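Long-range contacts in putative transcriptional regulator, IclR family (Arthrobacter aurescens, PDB 3OBF), which probably regulates transcription as a DNA-binding factor, the chain here being its C-terminal domain, the part that senses effectors in IclR relatives: residues G21-L26 and E38-H44; S62-V66 and G123-P127; V112-E116 and K145-Q150. All blocks are in the same frame, centred on the assembly; numbering follows the deposited sequence.

Contact 1 of 3, residues G21-L26 and E38-H44; sequences GETSAL and EQIPSRH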
loop_
_atom_site.group_PDB
_atom_site.type_symbol
_atom_site.label_atom_id
_atom_site.label_comp_id
_atom_site.label_asym_id
_atom_site.label_seq_id
_atom_site.Cartn_x
_atom_site.Cartn_y
_atom_site.Cartn_z
ATOM N N GLY A 21 -0.411 15.894 -5.989
ATOM C CA GLY A 21 0.803 16.619 -5.638
ATOM C C GLY A 21 1.732 15.780 -4.795
ATOM O O GLY A 21 2.749 16.278 -4.312
ATOM N N GLU A 22 1.418 14.494 -4.634
ATOM C CA GLU A 22 2.235 13.615 -3.804
ATOM C C GLU A 22 2.872 12.489 -4.632
ATOM O O GLU A 22 2.430 12.203 -5.736
ATOM C CB GLU A 22 1.388 13.035 -2.668
ATOM C CG GLU A 22 0.734 14.080 -1.739
ATOM C CD GLU A 22 1.728 14.815 -0.826
ATOM O OE1 GLU A 22 2.923 14.463 -0.799
ATOM O OE2 GLU A 22 1.310 15.742 -0.101
ATOM N N THR A 23 3.930 11.887 -4.099
ATOM C CA THR A 23 4.519 10.674 -4.694
ATOM C C THR A 23 3.455 9.559 -4.890
ATOM O O THR A 23 2.600 9.392 -4.029
ATOM C CB THR A 23 5.631 10.182 -3.775
ATOM O OG1 THR A 23 6.595 11.223 -3.663
ATOM C CG2 THR A 23 6.294 8.883 -4.286
ATOM N N SER A 24 3.497 8.855 -6.036
ATOM C CA SER A 24 2.680 7.639 -6.318
ATOM C C SER A 24 3.669 6.502 -6.584
ATOM O O SER A 24 4.696 6.730 -7.214
ATOM C CB SER A 24 1.888 7.767 -7.609
ATOM O OG SER A 24 1.192 8.968 -7.606
ATOM N N ALA A 25 3.353 5.290 -6.141
ATOM C CA ALA A 25 4.277 4.177 -6.285
ATOM C C ALA A 25 3.527 2.899 -6.537
ATOM O O ALA A 25 2.436 2.711 -6.016
ATOM C CB ALA A 25 5.122 4.026 -5.037
ATOM N N LEU A 26 4.126 2.018 -7.329
ATOM C CA LEU A 26 3.622 0.700 -7.518
ATOM C C LEU A 26 4.493 -0.234 -6.664
ATOM O O LEU A 26 5.725 -0.277 -6.814
ATOM C CB LEU A 26 3.697 0.301 -9.003
ATOM C CG LEU A 26 3.119 -1.094 -9.364
ATOM C CD1 LEU A 26 1.575 -1.060 -9.335
ATOM C CD2 LEU A 26 3.592 -1.599 -10.741
ATOM N N GLU A 38 8.133 1.004 -9.127
ATOM C CA GLU A 38 7.858 2.104 -10.037
ATOM C C GLU A 38 7.248 3.245 -9.229
ATOM O O GLU A 38 6.321 3.023 -8.443
ATOM C CB GLU A 38 6.880 1.666 -11.135
ATOM C CG GLU A 38 6.869 2.562 -12.363
ATOM C CD GLU A 38 6.195 1.867 -13.553
ATOM O OE1 GLU A 38 6.912 1.623 -14.549
ATOM O OE2 GLU A 38 4.970 1.555 -13.482
ATOM N N GLN A 39 7.754 4.460 -9.420
ATOM C CA GLN A 39 7.242 5.599 -8.675
ATOM C C GLN A 39 7.421 6.947 -9.393
ATOM O O GLN A 39 8.307 7.102 -10.243
ATOM C CB GLN A 39 7.855 5.618 -7.256
ATOM C CG GLN A 39 9.334 6.014 -7.211
ATOM C CD GLN A 39 9.521 7.476 -6.838
ATOM O OE1 GLN A 39 9.740 8.308 -7.708
ATOM N NE2 GLN A 39 9.420 7.794 -5.539
ATOM N N ILE A 40 6.561 7.905 -9.049
ATOM C CA ILE A 40 6.619 9.276 -9.561
ATOM C C ILE A 40 6.829 10.149 -8.342
ATOM O O ILE A 40 6.069 10.057 -7.397
ATOM C CB ILE A 40 5.281 9.728 -10.167
ATOM C CG1 ILE A 40 4.659 8.656 -11.069
ATOM C CG2 ILE A 40 5.438 11.147 -10.907
ATOM C CD1 ILE A 40 5.416 8.481 -12.373
ATOM N N PRO A 41 7.832 11.028 -8.345
ATOM C CA PRO A 41 8.014 11.821 -7.110
ATOM C C PRO A 41 7.009 12.996 -6.973
ATOM O O PRO A 41 6.560 13.553 -7.985
ATOM C CB PRO A 41 9.455 12.374 -7.250
ATOM C CG PRO A 41 9.619 12.572 -8.777
ATOM C CD PRO A 41 8.897 11.268 -9.338
ATOM N N SER A 42 6.663 13.335 -5.725
ATOM C CA SER A 42 5.950 14.560 -5.384
ATOM C C SER A 42 6.614 15.776 -6.050
ATOM O O SER A 42 7.839 15.832 -6.154
ATOM C CB SER A 42 5.984 14.754 -3.865
ATOM O OG SER A 42 5.385 15.979 -3.488
ATOM N N ARG A 43 5.813 16.743 -6.492
ATOM C CA ARG A 43 6.349 17.988 -7.082
ATOM C C ARG A 43 6.963 18.863 -5.990
ATOM O O ARG A 43 7.571 19.886 -6.272
ATOM C CB ARG A 43 5.259 18.798 -7.803
ATOM C CG ARG A 43 4.209 19.328 -6.845
ATOM C CD ARG A 43 3.115 20.122 -7.522
ATOM N NE ARG A 43 2.159 20.574 -6.520
ATOM C CZ ARG A 43 2.332 21.659 -5.763
ATOM N NH1 ARG A 43 3.415 22.432 -5.919
ATOM N NH2 ARG A 43 1.417 21.980 -4.856
ATOM N N HIS A 44 6.761 18.480 -4.738
ATOM C CA HIS A 44 7.426 19.171 -3.652
ATOM C C HIS A 44 7.797 18.230 -2.530
ATOM O O HIS A 44 7.372 18.429 -1.387
ATOM C CB HIS A 44 6.639 20.410 -3.157
ATOM C CG HIS A 44 5.220 20.151 -2.725
ATOM N ND1 HIS A 44 4.519 19.007 -3.037
ATOM C CD2 HIS A 44 4.352 20.942 -2.052
ATOM C CE1 HIS A 44 3.294 19.088 -2.552
ATOM N NE2 HIS A 44 3.169 20.253 -1.947
#

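Contact 2 of 3, residues S62-V66 and G123-P127; sequences SSVQV and GVASP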
loop_
_atom_site.group_PDB
_atom_site.type_symbol
_atom_site.label_atom_id
_atom_site.label_comp_id
_atom_site.label_asym_id
_atom_site.label_seq_id
_atom_site.Cartn_x
_atom_site.Cartn_y
_atom_site.Cartn_z
ATOM N N SER A 62 1.184 0.868 5.012
ATOM C CA SER A 62 -0.036 0.709 4.216
ATOM C C SER A 62 0.084 -0.397 3.188
ATOM O O SER A 62 -0.785 -1.259 3.064
ATOM C CB SER A 62 -0.358 2.014 3.494
ATOM O OG SER A 62 -0.891 2.940 4.408
ATOM N N SER A 63 1.172 -0.315 2.437
ATOM C CA SER A 63 1.541 -1.271 1.417
ATOM C C SER A 63 1.565 -2.712 1.955
ATOM O O SER A 63 1.105 -3.666 1.301
ATOM C CB SER A 63 2.937 -0.867 0.945
ATOM O OG SER A 63 3.368 -1.624 -0.139
ATOM N N VAL A 64 2.108 -2.852 3.155
ATOM C CA VAL A 64 2.297 -4.141 3.794
ATOM C C VAL A 64 0.917 -4.668 4.225
ATOM O O VAL A 64 0.623 -5.854 4.024
ATOM C CB VAL A 64 3.284 -4.039 4.975
ATOM C CG1 VAL A 64 3.306 -5.349 5.804
ATOM C CG2 VAL A 64 4.682 -3.741 4.436
ATOM N N GLN A 65 0.064 -3.775 4.755
ATOM C CA GLN A 65 -1.302 -4.156 5.157
ATOM C C GLN A 65 -2.064 -4.748 3.978
ATOM O O GLN A 65 -2.703 -5.814 4.109
ATOM C CB GLN A 65 -2.089 -2.962 5.695
ATOM C CG GLN A 65 -1.664 -2.472 7.099
ATOM C CD GLN A 65 -2.428 -1.215 7.529
ATOM O OE1 GLN A 65 -3.665 -1.241 7.683
ATOM N NE2 GLN A 65 -1.703 -0.110 7.715
ATOM N N VAL A 66 -2.000 -4.054 2.836
ATOM C CA VAL A 66 -2.706 -4.480 1.609
ATOM C C VAL A 66 -2.289 -5.910 1.211
ATOM O O VAL A 66 -3.145 -6.785 0.996
ATOM C CB VAL A 66 -2.413 -3.487 0.482
ATOM C CG1 VAL A 66 -2.836 -4.018 -0.863
ATOM C CG2 VAL A 66 -3.093 -2.195 0.780
ATOM N N GLY A 123 0.617 7.245 4.912
ATOM C CA GLY A 123 0.450 6.465 3.701
ATOM C C GLY A 123 -0.924 5.862 3.521
ATOM O O GLY A 123 -1.595 5.480 4.496
ATOM N N VAL A 124 -1.360 5.784 2.274
ATOM C CA VAL A 124 -2.492 4.954 1.933
ATOM C C VAL A 124 -2.086 4.040 0.783
ATOM O O VAL A 124 -1.295 4.428 -0.050
ATOM C CB VAL A 124 -3.739 5.789 1.507
ATOM C CG1 VAL A 124 -4.317 6.612 2.700
ATOM C CG2 VAL A 124 -3.407 6.689 0.293
ATOM N N ALA A 125 -2.644 2.838 0.727
ATOM C CA ALA A 125 -2.341 1.894 -0.343
ATOM C C ALA A 125 -3.590 1.069 -0.706
ATOM O O ALA A 125 -4.423 0.783 0.169
ATOM C CB ALA A 125 -1.196 0.985 0.072
ATOM N N SER A 126 -3.654 0.639 -1.951
ATOM C CA SER A 126 -4.792 -0.123 -2.490
ATOM C C SER A 126 -4.324 -1.294 -3.362
ATOM O O SER A 126 -3.277 -1.199 -3.984
ATOM C CB SER A 126 -5.694 0.786 -3.331
ATOM O OG SER A 126 -6.222 1.821 -2.506
ATOM N N PRO A 127 -5.099 -2.400 -3.408
ATOM C CA PRO A 127 -4.638 -3.596 -4.121
ATOM C C PRO A 127 -4.944 -3.526 -5.623
ATOM O O PRO A 127 -5.885 -2.862 -6.025
ATOM C CB PRO A 127 -5.401 -4.745 -3.432
ATOM C CG PRO A 127 -6.707 -4.053 -2.918
ATOM C CD PRO A 127 -6.314 -2.644 -2.590
#

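Contact 3 of 3, residues V112-E116 and K145-Q150; sequences VNFGE and KFRVSQ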
loop_
_atom_site.group_PDB
_atom_site.type_symbol
_atom_site.label_atom_id
_atom_site.label_comp_id
_atom_site.label_asym_id
_atom_site.label_seq_id
_atom_site.Cartn_x
_atom_site.Cartn_y
_atom_site.Cartn_z
ATOM N N VAL A 112 -4.483 2.359 5.596
ATOM C CA VAL A 112 -4.057 3.621 6.124
ATOM C C VAL A 112 -2.887 3.438 7.108
ATOM O O VAL A 112 -2.906 2.549 7.952
ATOM C CB VAL A 112 -5.234 4.281 6.868
ATOM C CG1 VAL A 112 -4.734 5.315 7.823
ATOM C CG2 VAL A 112 -6.218 4.916 5.873
ATOM N N ASN A 113 -1.859 4.259 6.951
ATOM C CA ASN A 113 -0.796 4.389 7.938
ATOM C C ASN A 113 -0.717 5.864 8.303
ATOM O O ASN A 113 -0.266 6.679 7.522
ATOM C CB ASN A 113 0.528 3.881 7.345
ATOM C CG ASN A 113 1.741 4.189 8.225
ATOM O OD1 ASN A 113 1.640 4.444 9.440
ATOM N ND2 ASN A 113 2.902 4.155 7.609
ATOM N N PHE A 114 -1.197 6.224 9.477
ATOM C CA PHE A 114 -1.303 7.640 9.823
ATOM C C PHE A 114 -0.216 7.986 10.841
ATOM O O PHE A 114 -0.511 8.057 11.995
ATOM C CB PHE A 114 -2.705 7.946 10.398
ATOM C CG PHE A 114 -3.015 9.437 10.542
ATOM C CD1 PHE A 114 -3.001 10.283 9.428
ATOM C CD2 PHE A 114 -3.335 9.977 11.777
ATOM C CE1 PHE A 114 -3.290 11.645 9.544
ATOM C CE2 PHE A 114 -3.626 11.337 11.914
ATOM C CZ PHE A 114 -3.604 12.183 10.797
ATOM N N GLY A 115 1.032 8.148 10.411
ATOM C CA GLY A 115 2.169 8.363 11.331
ATOM C C GLY A 115 2.446 7.199 12.268
ATOM O O GLY A 115 2.997 7.383 13.372
ATOM N N GLU A 116 2.072 5.998 11.831
ATOM C CA GLU A 116 2.099 4.827 12.689
ATOM C C GLU A 116 3.358 3.935 12.573
ATOM O O GLU A 116 3.558 3.050 13.401
ATOM C CB GLU A 116 0.830 3.996 12.481
ATOM C CG GLU A 116 -0.460 4.700 12.892
ATOM C CD GLU A 116 -1.682 3.893 12.493
ATOM O OE1 GLU A 116 -2.054 2.967 13.251
ATOM O OE2 GLU A 116 -2.267 4.175 11.413
ATOM N N LYS A 145 3.668 13.685 7.092
ATOM C CA LYS A 145 2.567 13.903 8.029
ATOM C C LYS A 145 2.217 15.374 8.231
ATOM O O LYS A 145 1.041 15.707 8.290
ATOM C CB LYS A 145 2.788 13.219 9.385
ATOM C CG LYS A 145 1.498 13.139 10.233
ATOM C CD LYS A 145 1.498 11.934 11.191
ATOM C CE LYS A 145 0.418 12.051 12.256
ATOM N NZ LYS A 145 0.877 11.533 13.603
ATOM N N PHE A 146 3.225 16.250 8.297
ATOM C CA PHE A 146 2.952 17.662 8.580
ATOM C C PHE A 146 1.870 18.292 7.675
ATOM O O PHE A 146 1.102 19.136 8.130
ATOM C CB PHE A 146 4.237 18.518 8.619
ATOM C CG PHE A 146 4.883 18.725 7.274
ATOM C CD1 PHE A 146 4.407 19.707 6.394
ATOM C CD2 PHE A 146 5.979 17.952 6.886
ATOM C CE1 PHE A 146 4.996 19.900 5.139
ATOM C CE2 PHE A 146 6.575 18.149 5.640
ATOM C CZ PHE A 146 6.082 19.121 4.765
ATOM N N ARG A 147 1.782 17.866 6.412
ATOM C CA ARG A 147 0.869 18.544 5.495
ATOM C C ARG A 147 -0.401 17.770 5.230
ATOM O O ARG A 147 -1.248 18.200 4.452
ATOM C CB ARG A 147 1.569 18.977 4.189
ATOM C CG ARG A 147 2.339 17.900 3.425
ATOM C CD ARG A 147 2.720 18.430 2.031
ATOM N NE ARG A 147 3.209 17.379 1.128
ATOM C CZ ARG A 147 4.409 17.386 0.548
ATOM N NH1 ARG A 147 5.249 18.403 0.771
ATOM N NH2 ARG A 147 4.773 16.379 -0.256
ATOM N N VAL A 148 -0.539 16.636 5.894
ATOM C CA VAL A 148 -1.672 15.745 5.664
ATOM C C VAL A 148 -2.408 15.542 6.963
ATOM O O VAL A 148 -1.867 14.984 7.916
ATOM C CB VAL A 148 -1.260 14.336 5.099
ATOM C CG1 VAL A 148 -2.490 13.486 4.862
ATOM C CG2 VAL A 148 -0.476 14.456 3.800
ATOM N N SER A 149 -3.641 16.014 6.984
ATOM C CA SER A 149 -4.539 15.822 8.090
ATOM C C SER A 149 -5.349 14.574 7.784
ATOM O O SER A 149 -5.286 14.027 6.657
ATOM C CB SER A 149 -5.486 17.026 8.174
ATOM O OG SER A 149 -6.300 17.070 7.015
ATOM N N GLN A 150 -6.113 14.127 8.786
ATOM C CA GLN A 150 -6.978 12.964 8.618
ATOM C C GLN A 150 -7.900 13.112 7.403
ATOM O O GLN A 150 -8.130 12.149 6.680
ATOM C CB GLN A 150 -7.775 12.654 9.892
ATOM C CG GLN A 150 -8.420 11.260 9.863
ATOM C CD GLN A 150 -8.501 10.599 11.248
ATOM O OE1 GLN A 150 -8.477 11.275 12.290
ATOM N NE2 GLN A 150 -8.599 9.265 11.259
#

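Contact 1 of 3, residues G21-L26 and E38-H44
Three backbone hydrogen bonds join these segments as the two arms of an antiparallel beta hairpin. The hairpin, strands 24-29 and 34-40, is part of the central sheet of the GAF-like IclR C-terminal domain. Leu26 N donates to Glu38 O at 2.7 Å. Ser24 and Ile40 bond both ways: Ile40 N to Ser24 O at 2.9 Å and Ser24 N to Ile40 O at 3.1 Å. Between these hydrogen-bonded pairs lies the non-hydrogen-bonded pair Ala25 and Gln39, with CA atoms 4.1 Å apart. The short strand axes run at 174°, almost exactly antiparallel.

Past the strands the pairing passes to side chains. Ser42 N donates to Thr23 OG1 at 3.0 Å. Ser42 OG donates to Gly21 O at 2.8 Å, and it also accepts from His44 N at 3.1 Å, which makes an ST turn. Gly21, the first residue after helix 3-20, leaves helical geometry with a positive phi. The Ser42 hydroxyl thus bonds the carbonyl just after the helix. The Glu22 carboxylate forms a salt bridge with Arg147.

The packing alternates between the two faces of the sheet. Ser24, Leu26, Glu38 and Ile40 share one face, where helix 3-20 covers Ser24 and Ile40. Ser24 OG hydrogen-bonds Thr17 there. Leu26 and Glu38 meet through their CB atoms at 4.1 Å. On the other face Ala25 CB lies 3.9 Å from Gln39 CB, and the Gln39 amide reaches Ala50 O. Nearby, Thr23 CG2 packs against Gln39 NE2 at 3.5 Å.

Contact 2 of 3, residues S62-V66 and G123-P127
Helix 62-69 lies on strand 121-129 of the antiparallel sheet, a helix-on-sheet packing at the centre of this GAF-like domain. The two short axes are 7.0 Å apart and cross at -27°, so the helix runs nearly along the strand.

Gly123 opens the contact. Gly123 O accepts a hydrogen bond from Ser62 OG at 2.6 Å, the one hydrogen bond between the segments. It ties the first turn of the helix to the strand backbone.

Val124 turns its side chain away from the helix. It packs on Ile141 of strand 135-144 and on Cys160 of helix 150-170. Val124 CA still lies 3.6 Å from Ser62 OG.

Ala125 points toward the helix and sits at the middle of the contact. Ala125 CB is 3.6 Å from both Ser62 C and Ser63 N, and 3.8 Å from Val66 CG2. The small methyl lets the helix backbone come this close.

Ser126 again points away, and its OG hydrogen-bonds Gly109 O. The alternation places the sheet between two layers: helix 62-69 over Ala125, and helix 150-170 against Val124 and Ser126.

Pro127 ends the segment, across from Val66, which lies one helical turn after Ser62. Val66, whose N bonds to Ser62 O, points toward the strand here, and Val66 CG1 meets Pro127 CB at 3.7 Å.

Contact 3 of 3, residues V112-E116 and K145-Q150
A lysine lies across an aromatic ring here, but mainly through its aliphatic chain. Lys145 CE sits over one face of the Phe114 ring, 4.2 Å from the centroid and 14° off the normal. This is a CH-pi contact. Lys145 NZ is 5.2 Å from the centroid of the Phe114 ring, so any cation-pi attraction is weak at most.

The ring also packs on the backbone that leads into helix 150-170. Phe114 CZ is 3.8 Å from Gln150 N, and Phe114 CE1 is 4.0 Å from Val148 O. Gly115 CA lies 3.6 Å from Lys145 CD. A CB on Gly115 would clash with that atom, and its positive phi also suits glycine.

Residues 113-116 are also bonded among themselves. Asn113 OD1 accepts from Glu116 N at 2.9 Å in an Asx motif, and Glu116 OE2 accepts from Phe114 N at 3.0 Å. Glu116 also forms a salt bridge with Arg101.

This surface contact joins edge strand 111-114 to the connection between strand 135-144 and helix 150-170. Ser149 is the N-cap of that helix. Phe114, Lys145 and Val148 all touch Val122 of the intervening strand 121-129, while Leu153 of the helix packs on Phe114 and Val148.

How the contacts relate
From the N terminus, helix 3-20 leads into contact 1, which closes the short hairpin loop between 21-26 and 38-44. Contact 2 opens later, at 62-66, and closes a long, largely helical excursion at 123-127. Contact 3 opens at 112-116, before contact 2 has closed, and ends at 145-150, so these two cross. It spans strands 121-129 and 135-144 and ties edge strand 111-114 to the start of helix 150-170. Gly123 O to Asn113 N (2.8 Å) and Gln65 NE2 to Val112 O (2.9 Å) join contacts 2 and 3. Contacts 1 and 2 do not touch, but both lie on the same sheet. Arg147 links contact 3 back to contact 1, at Glu22 and His44 O.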